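Local coordinates for protein CalS10 (Micromonospora echinospora, PDB 6UK5) that probably works as an S-adenosylmethionine-dependent methyltransferase, acting on an amino pentose during calicheamicin biosynthesis, at residues G104-F109 and N126-V131; E133-V138 and F227-C232. One frame throughout, in Å; residues are numbered along the deposited sequence.

Contact 1: residues G104-F109 and N126-V131. With SAM (S-adenosylmethionine), chain D.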
ATOM      1  N   GLY A 104      28.527 -16.511   3.289  1.00 56.97           N
ATOM      2  CA  GLY A 104      29.579 -16.187   4.233  1.00 59.15           C
ATOM      3  C   GLY A 104      29.174 -15.054   5.143  1.00 57.62           C
ATOM      4  O   GLY A 104      28.163 -14.379   4.932  1.00 54.51           O
ATOM      5  N   ASP A 105      29.995 -14.861   6.169  1.00 61.35           N
ATOM      6  CA  ASP A 105      29.856 -13.760   7.106  1.00 59.11           C
ATOM      7  C   ASP A 105      30.931 -12.719   6.836  1.00 60.71           C
ATOM      8  O   ASP A 105      32.117 -13.048   6.730  1.00 58.59           O
ATOM      9  CB  ASP A 105      29.945 -14.252   8.550  1.00 55.98           C
ATOM     10  CG  ASP A 105      29.418 -13.234   9.543  1.00 57.12           C
ATOM     11  OD1 ASP A 105      29.739 -12.035   9.392  1.00 58.94           O
ATOM     12  OD2 ASP A 105      28.679 -13.630  10.470  1.00 53.43           O
ATOM     13  N   MET A 106      30.499 -11.466   6.721  1.00 63.25           N
ATOM     14  CA  MET A 106      31.417 -10.360   6.503  1.00 65.17           C
ATOM     15  C   MET A 106      32.537 -10.331   7.533  1.00 65.48           C
ATOM     16  O   MET A 106      33.671  -9.960   7.208  1.00 66.26           O
ATOM     17  CB  MET A 106      30.610  -9.063   6.571  1.00 66.21           C
ATOM     18  CG  MET A 106      31.278  -7.831   6.043  1.00 64.39           C
ATOM     19  SD  MET A 106      30.202  -6.374   6.160  1.00 60.64           S
ATOM     20  CE  MET A 106      28.667  -7.017   6.835  1.00 62.47           C
ATOM     21  N   ARG A 107      32.247 -10.730   8.774  1.00 65.20           N
ATOM     22  CA  ARG A 107      33.226 -10.654   9.852  1.00 66.32           C
ATOM     23  C   ARG A 107      34.288 -11.752   9.812  1.00 62.61           C
ATOM     24  O   ARG A 107      35.298 -11.628  10.512  1.00 61.74           O
ATOM     25  CB  ARG A 107      32.507 -10.680  11.210  1.00 65.52           C
ATOM     26  CG  ARG A 107      31.380  -9.650  11.347  1.00 62.58           C
ATOM     27  CD  ARG A 107      30.363 -10.014  12.436  1.00 57.41           C
ATOM     28  NE  ARG A 107      29.339 -10.961  12.003  1.00 56.55           N
ATOM     29  CZ  ARG A 107      28.196 -11.175  12.655  1.00 56.00           C
ATOM     30  NH1 ARG A 107      27.929 -10.513  13.774  1.00 54.67           N
ATOM     31  NH2 ARG A 107      27.319 -12.057  12.191  1.00 57.77           N
ATOM     32  N   THR A 108      34.094 -12.817   9.029  1.00 62.11           N
ATOM     33  CA  THR A 108      34.951 -13.999   9.131  1.00 54.00           C
ATOM     34  C   THR A 108      35.307 -14.678   7.816  1.00 62.91           C
ATOM     35  O   THR A 108      36.118 -15.609   7.848  1.00 65.79           O
ATOM     36  CB  THR A 108      34.325 -15.053  10.064  1.00 53.92           C
ATOM     37  OG1 THR A 108      32.977 -15.330   9.661  1.00 61.67           O
ATOM     38  CG2 THR A 108      34.400 -14.616  11.521  1.00 57.49           C
ATOM     39  N   PHE A 109      34.741 -14.287   6.679  1.00 64.55           N
ATOM     40  CA  PHE A 109      34.863 -15.117   5.490  1.00 67.18           C
ATOM     41  C   PHE A 109      36.325 -15.242   5.065  1.00 68.12           C
ATOM     42  O   PHE A 109      37.177 -14.414   5.403  1.00 67.84           O
ATOM     43  CB  PHE A 109      34.040 -14.538   4.336  1.00 65.38           C
ATOM     44  CG  PHE A 109      34.607 -13.268   3.755  1.00 61.18           C
ATOM     45  CD1 PHE A 109      34.579 -12.082   4.469  1.00 63.08           C
ATOM     46  CD2 PHE A 109      35.147 -13.261   2.479  1.00 58.33           C
ATOM     47  CE1 PHE A 109      35.097 -10.916   3.927  1.00 59.97           C
ATOM     48  CE2 PHE A 109      35.659 -12.100   1.933  1.00 53.74           C
ATOM     49  CZ  PHE A 109      35.635 -10.927   2.659  1.00 57.62           C
ATOM     50  N   ASN A 126      26.702  -1.557   8.393  1.00 46.01           N
ATOM     51  CA  ASN A 126      26.029  -1.028   9.573  1.00 47.83           C
ATOM     52  C   ASN A 126      24.927  -1.940  10.095  1.00 50.66           C
ATOM     53  O   ASN A 126      24.202  -1.542  11.012  1.00 43.85           O
ATOM     54  CB  ASN A 126      25.475   0.361   9.267  1.00 43.72           C
ATOM     55  CG  ASN A 126      26.556   1.323   8.818  1.00 44.27           C
ATOM     56  OD1 ASN A 126      26.776   1.508   7.622  1.00 43.03           O
ATOM     57  ND2 ASN A 126      27.256   1.919   9.776  1.00 41.98           N
ATOM     58  N   PHE A 127      24.794  -3.145   9.548  1.00 48.26           N
ATOM     59  CA  PHE A 127      23.968  -4.185  10.148  1.00 43.29           C
ATOM     60  C   PHE A 127      24.725  -4.972  11.203  1.00 44.50           C
ATOM     61  O   PHE A 127      24.147  -5.862  11.836  1.00 45.46           O
ATOM     62  CB  PHE A 127      23.427  -5.124   9.069  1.00 46.55           C
ATOM     63  CG  PHE A 127      22.307  -4.527   8.275  1.00 48.43           C
ATOM     64  CD1 PHE A 127      20.999  -4.632   8.717  1.00 47.29           C
ATOM     65  CD2 PHE A 127      22.562  -3.832   7.103  1.00 47.52           C
ATOM     66  CE1 PHE A 127      19.961  -4.070   8.000  1.00 46.09           C
ATOM     67  CE2 PHE A 127      21.530  -3.266   6.380  1.00 46.31           C
ATOM     68  CZ  PHE A 127      20.226  -3.387   6.831  1.00 45.24           C
ATOM     69  N   LEU A 128      26.003  -4.664  11.394  1.00 41.95           N
ATOM     70  CA  LEU A 128      26.762  -5.160  12.526  1.00 42.94           C
ATOM     71  C   LEU A 128      26.466  -4.290  13.742  1.00 44.42           C
ATOM     72  O   LEU A 128      26.090  -3.122  13.621  1.00 43.19           O
ATOM     73  CB  LEU A 128      28.253  -5.160  12.193  1.00 41.97           C
ATOM     74  CG  LEU A 128      28.571  -5.809  10.841  1.00 48.98           C
ATOM     75  CD1 LEU A 128      30.030  -5.647  10.462  1.00 51.75           C
ATOM     76  CD2 LEU A 128      28.206  -7.289  10.884  1.00 50.50           C
ATOM     77  N   GLY A 129      26.617  -4.877  14.923  1.00 48.23           N
ATOM     78  CA  GLY A 129      26.116  -4.247  16.128  1.00 46.45           C
ATOM     79  C   GLY A 129      27.139  -3.458  16.915  1.00 44.10           C
ATOM     80  O   GLY A 129      26.777  -2.541  17.658  1.00 45.00           O
ATOM     81  N   THR A 130      28.417  -3.790  16.756  1.00 43.64           N
ATOM     82  CA  THR A 130      29.473  -3.227  17.582  1.00 41.77           C
ATOM     83  C   THR A 130      30.633  -2.765  16.711  1.00 44.30           C
ATOM     84  O   THR A 130      30.820  -3.231  15.584  1.00 48.23           O
ATOM     85  CB  THR A 130      29.978  -4.249  18.611  1.00 42.37           C
ATOM     86  OG1 THR A 130      30.789  -5.231  17.952  1.00 45.27           O
ATOM     87  CG2 THR A 130      28.804  -4.943  19.291  1.00 47.17           C
ATOM     88  N   VAL A 131      31.418  -1.834  17.259  1.00 47.04           N
ATOM     89  CA  VAL A 131      32.599  -1.339  16.560  1.00 49.77           C
ATOM     90  C   VAL A 131      33.605  -2.455  16.326  1.00 48.56           C
ATOM     91  O   VAL A 131      34.296  -2.474  15.300  1.00 54.15           O
ATOM     92  CB  VAL A 131      33.230  -0.176  17.354  1.00 57.59           C
ATOM     93  CG1 VAL A 131      34.592   0.188  16.778  1.00 66.37           C
ATOM     94  CG2 VAL A 131      32.307   1.033  17.352  1.00 61.95           C
TER
HETATM   95  N   SAM D 302      24.621  -4.578  -1.766  1.00 62.92           N
HETATM   96  CA  SAM D 302      23.290  -4.837  -1.319  1.00 65.34           C
HETATM   97  C   SAM D 302      22.232  -4.006  -2.109  1.00 62.85           C
HETATM   98  O   SAM D 302      22.456  -2.784  -2.294  1.00 57.37           O
HETATM   99  OXT SAM D 302      21.224  -4.632  -2.495  1.00 61.42           O
HETATM  100  CB  SAM D 302      23.176  -4.539   0.182  1.00 62.48           C
HETATM  101  CG  SAM D 302      21.964  -5.285   0.714  1.00 62.69           C
HETATM  102  SD  SAM D 302      21.552  -4.472   2.273  1.00 57.16           S
HETATM  103  CE  SAM D 302      19.844  -4.957   2.456  1.00 68.84           C
HETATM  104  C5' SAM D 302      22.334  -5.453   3.612  1.00 60.53           C
HETATM  105  C4' SAM D 302      22.766  -6.893   3.309  1.00 59.88           C
HETATM  106  O4' SAM D 302      23.840  -7.248   4.200  1.00 64.17           O
HETATM  107  C3' SAM D 302      21.668  -7.943   3.506  1.00 61.60           C
HETATM  108  O3' SAM D 302      21.268  -8.497   2.256  1.00 59.25           O
HETATM  109  C2' SAM D 302      22.313  -9.023   4.397  1.00 62.27           C
HETATM  110  O2' SAM D 302      22.126 -10.330   3.866  1.00 59.70           O
HETATM  111  C1' SAM D 302      23.793  -8.639   4.407  1.00 66.02           C
HETATM  112  N9  SAM D 302      24.487  -8.934   5.654  1.00 66.80           N
HETATM  113  C8  SAM D 302      24.191  -8.465   6.909  1.00 66.70           C
HETATM  114  N7  SAM D 302      25.041  -8.836   7.834  1.00 64.22           N
HETATM  115  C5  SAM D 302      25.968  -9.597   7.143  1.00 63.36           C
HETATM  116  C6  SAM D 302      27.141 -10.265   7.545  1.00 61.55           C
HETATM  117  N6  SAM D 302      27.571 -10.315   8.809  1.00 62.09           N
HETATM  118  N1  SAM D 302      27.862 -10.898   6.594  1.00 59.60           N
HETATM  119  C2  SAM D 302      27.425 -10.871   5.332  1.00 60.55           C
HETATM  120  N3  SAM D 302      26.332 -10.288   4.836  1.00 61.54           N
HETATM  121  C4  SAM D 302      25.644  -9.664   5.797  1.00 63.87           C
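The adenine pocket of a Rossmann-like methyltransferase is lined in part by two loops, with Met106 and Arg107 of one meeting Leu128 of the other beside the base. Met106 N donates to SAM N1 at 2.7 Å, while SAM N6 donates to Asp105 OD1 at 2.8 Å in a nearly straight bond (168°), so both polar positions on this side of adenine are read. Asp105 OD1 also accepts Arg107 N at 2.9 Å, making an Asx turn. Arg107 grips the carboxylate side-on: NE bonds OD1, and NH2 reaches the syn lone pair of OD2 at 2.7 Å in a salt bridge. Both Arg107 N and NE approach OD1 from one face of the carboxylate. An alanine in place of Asp105 would probably deprive SAM N6 of its acceptor and leave the Arg107 guanidinium without the carboxylate that fixes its rotation, held chiefly by packing and a weak pairing with Glu133. Met106 folds back at its last torsion (chi3 -2°), which brings CE over the face of the base, 3.7 Å from SAM C6. The same methyl meets Leu128 CD2 at 4.1 Å. Leu128 CD2 in turn lies over one face of the Arg107 guanidinium and packs 3.8 Å from Arg107 CD, the two side chains running alongside one another in opposed senses. Phe127 CE2 approaches the ribose end at SAM C5'. The loops follow strands 101-103 and 115-120 of the central sheet; helix 131-143 packs against both through Ala137, which touches Met106 and Leu128, and Thr130 caps the start of that helix.

Contact 2: residues E133-V138 and F227-C232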
ATOM      1  N   GLU A 133      32.962  -5.506  15.603  1.00 47.67           N
ATOM      2  CA  GLU A 133      32.534  -6.325  14.474  1.00 50.31           C
ATOM      3  C   GLU A 133      32.858  -5.640  13.153  1.00 56.98           C
ATOM      4  O   GLU A 133      33.348  -6.281  12.216  1.00 52.26           O
ATOM      5  CB  GLU A 133      31.040  -6.628  14.588  1.00 46.67           C
ATOM      6  CG  GLU A 133      30.709  -7.617  15.708  1.00 47.04           C
ATOM      7  CD  GLU A 133      29.234  -7.982  15.766  1.00 48.33           C
ATOM      8  OE1 GLU A 133      28.418  -7.285  15.128  1.00 48.28           O
ATOM      9  OE2 GLU A 133      28.888  -8.966  16.453  1.00 52.09           O
ATOM     10  N   MET A 134      32.597  -4.335  13.060  1.00 52.54           N
ATOM     11  CA  MET A 134      32.932  -3.596  11.848  1.00 55.00           C
ATOM     12  C   MET A 134      34.427  -3.648  11.567  1.00 63.90           C
ATOM     13  O   MET A 134      34.845  -3.759  10.409  1.00 64.18           O
ATOM     14  CB  MET A 134      32.457  -2.151  11.980  1.00 55.37           C
ATOM     15  CG  MET A 134      32.902  -1.226  10.854  1.00 57.51           C
ATOM     16  SD  MET A 134      34.506  -0.457  11.189  1.00 56.83           S
ATOM     17  CE  MET A 134      34.114   0.545  12.618  1.00 57.03           C
ATOM     18  N   ARG A 135      35.253  -3.566  12.613  1.00 59.25           N
ATOM     19  CA  ARG A 135      36.696  -3.630  12.411  1.00 60.33           C
ATOM     20  C   ARG A 135      37.131  -5.003  11.921  1.00 64.56           C
ATOM     21  O   ARG A 135      38.077  -5.107  11.131  1.00 70.22           O
ATOM     22  CB  ARG A 135      37.427  -3.271  13.703  1.00 60.82           C
ATOM     23  CG  ARG A 135      37.248  -1.826  14.140  1.00 58.46           C
ATOM     24  CD  ARG A 135      37.720  -1.619  15.570  1.00 57.55           C
ATOM     25  NE  ARG A 135      39.123  -1.997  15.737  1.00 56.22           N
ATOM     26  CZ  ARG A 135      40.155  -1.159  15.657  1.00 61.63           C
ATOM     27  NH1 ARG A 135      39.965   0.131  15.408  1.00 61.48           N
ATOM     28  NH2 ARG A 135      41.389  -1.619  15.826  1.00 59.54           N
ATOM     29  N   ALA A 136      36.464  -6.065  12.377  1.00 66.85           N
ATOM     30  CA  ALA A 136      36.749  -7.392  11.842  1.00 65.90           C
ATOM     31  C   ALA A 136      36.312  -7.495  10.388  1.00 67.14           C
ATOM     32  O   ALA A 136      37.036  -8.049   9.552  1.00 74.86           O
ATOM     33  CB  ALA A 136      36.052  -8.458  12.687  1.00 64.29           C
ATOM     34  N   ALA A 137      35.135  -6.956  10.067  1.00 71.71           N
ATOM     35  CA  ALA A 137      34.680  -6.925   8.681  1.00 68.64           C
ATOM     36  C   ALA A 137      35.654  -6.148   7.803  1.00 68.88           C
ATOM     37  O   ALA A 137      36.133  -6.656   6.784  1.00 70.84           O
ATOM     38  CB  ALA A 137      33.279  -6.315   8.613  1.00 69.10           C
ATOM     39  N   VAL A 138      35.955  -4.905   8.187  1.00 69.27           N
ATOM     40  CA  VAL A 138      36.865  -4.084   7.395  1.00 70.63           C
ATOM     41  C   VAL A 138      38.221  -4.757   7.260  1.00 71.53           C
ATOM     42  O   VAL A 138      38.889  -4.625   6.227  1.00 67.23           O
ATOM     43  CB  VAL A 138      36.991  -2.680   8.020  1.00 67.52           C
ATOM     44  CG1 VAL A 138      38.205  -1.950   7.464  1.00 61.29           C
ATOM     45  CG2 VAL A 138      35.730  -1.870   7.752  1.00 66.14           C
ATOM     46  N   PHE A 227      40.211   1.134   9.100  1.00 50.94           N
ATOM     47  CA  PHE A 227      41.009   1.016   7.883  1.00 50.64           C
ATOM     48  C   PHE A 227      42.493   0.939   8.214  1.00 50.26           C
ATOM     49  O   PHE A 227      43.196   0.030   7.760  1.00 51.27           O
ATOM     50  CB  PHE A 227      40.738   2.195   6.951  1.00 52.22           C
ATOM     51  CG  PHE A 227      39.370   2.190   6.338  1.00 50.85           C
ATOM     52  CD1 PHE A 227      38.892   1.069   5.680  1.00 48.56           C
ATOM     53  CD2 PHE A 227      38.568   3.318   6.400  1.00 49.10           C
ATOM     54  CE1 PHE A 227      37.637   1.067   5.107  1.00 46.26           C
ATOM     55  CE2 PHE A 227      37.310   3.324   5.828  1.00 49.40           C
ATOM     56  CZ  PHE A 227      36.844   2.197   5.180  1.00 47.47           C
ATOM     57  N   ALA A 228      42.987   1.895   9.005  1.00 51.22           N
ATOM     58  CA  ALA A 228      44.401   1.898   9.368  1.00 50.19           C
ATOM     59  C   ALA A 228      44.782   0.602  10.073  1.00 52.52           C
ATOM     60  O   ALA A 228      45.841   0.024   9.802  1.00 58.84           O
ATOM     61  CB  ALA A 228      44.709   3.107  10.250  1.00 51.98           C
ATOM     62  N   ALA A 229      43.927   0.130  10.985  1.00 50.39           N
ATOM     63  CA  ALA A 229      44.174  -1.148  11.639  1.00 51.44           C
ATOM     64  C   ALA A 229      44.310  -2.275  10.623  1.00 52.23           C
ATOM     65  O   ALA A 229      44.976  -3.280  10.896  1.00 49.89           O
ATOM     66  CB  ALA A 229      43.044  -1.458  12.624  1.00 54.79           C
ATOM     67  N   ALA A 230      43.687  -2.128   9.452  1.00 51.02           N
ATOM     68  CA  ALA A 230      43.697  -3.146   8.410  1.00 50.97           C
ATOM     69  C   ALA A 230      44.678  -2.831   7.281  1.00 56.18           C
ATOM     70  O   ALA A 230      44.577  -3.422   6.199  1.00 57.24           O
ATOM     71  CB  ALA A 230      42.287  -3.326   7.846  1.00 54.36           C
ATOM     72  N   GLY A 231      45.617  -1.918   7.503  1.00 59.67           N
ATOM     73  CA  GLY A 231      46.648  -1.655   6.513  1.00 56.97           C
ATOM     74  C   GLY A 231      46.163  -0.887   5.302  1.00 58.96           C
ATOM     75  O   GLY A 231      46.612  -1.161   4.182  1.00 60.99           O
ATOM     76  N   CYS A 232      45.252   0.065   5.498  1.00 56.73           N
ATOM     77  CA  CYS A 232      44.653   0.811   4.402  1.00 59.61           C
ATOM     78  C   CYS A 232      44.715   2.311   4.643  1.00 60.25           C
ATOM     79  O   CYS A 232      44.500   2.785   5.762  1.00 59.46           O
ATOM     80  CB  CYS A 232      43.192   0.402   4.192  1.00 59.17           C
ATOM     81  SG  CYS A 232      42.964  -1.165   3.328  1.00 55.52           S
TER
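The Phe227 ring and the Arg135 guanidinium are each met obliquely by an aliphatic group, neither squarely on a face nor at an edge. Val138 CG1 nears the ring beside its CD1-CE1 bond, 3.6 Å from Phe227 CD1 and 3.9 Å from Phe227 CE1. That methyl stands anti to the backbone N of Val138 (chi1 164°), which aims it across to the other helix, where the two side chains cross at about a right angle. Although the CB of Phe227 points away, its ring turns back to receive the methyl. Nearer the surface, Arg135 NH2 lies 3.6 Å from Ala229 CB. This is helix-to-helix packing at the end of helix 220-229, which closes in a Schellman motif: Cys232 N returns to Phe227 O at 3.1 Å and Gly231 N to Ala228 O at 3.0 Å, with Gly231 at positive phi as the C-prime residue. The turn sets Ala230 against helix 131-143, its CB 4.3 Å from Val138 CG1. Ala230 O is tied to Ser142 OG on the same helix, and Arg135 also touches Ala225 and Ala226. Phe227 and Cys232 also touch Ala249 of strand 246-251.

Overall arrangement
Both segments of contact 1 precede those of contact 2 in the sequence, and the two centres lie about 11 Å apart. Helix 131-143 joins them: it begins at the end of 126-131, and its 133-138 portion faces the cofactor loops through Ala137 and helix 220-229 through Val138. Glu133 adds a weak ion pair to Arg107. Both contacts belong to the part of the fold built on the seven-stranded sheet, contact 1 beyond the ends of strands 101-103 and 115-120, contact 2 near strands 232-237 and 246-251. One helix thus backs the adenine pocket while packing against the C-terminal part of the fold, with the side chain of Val138 about 12 Å from SAM.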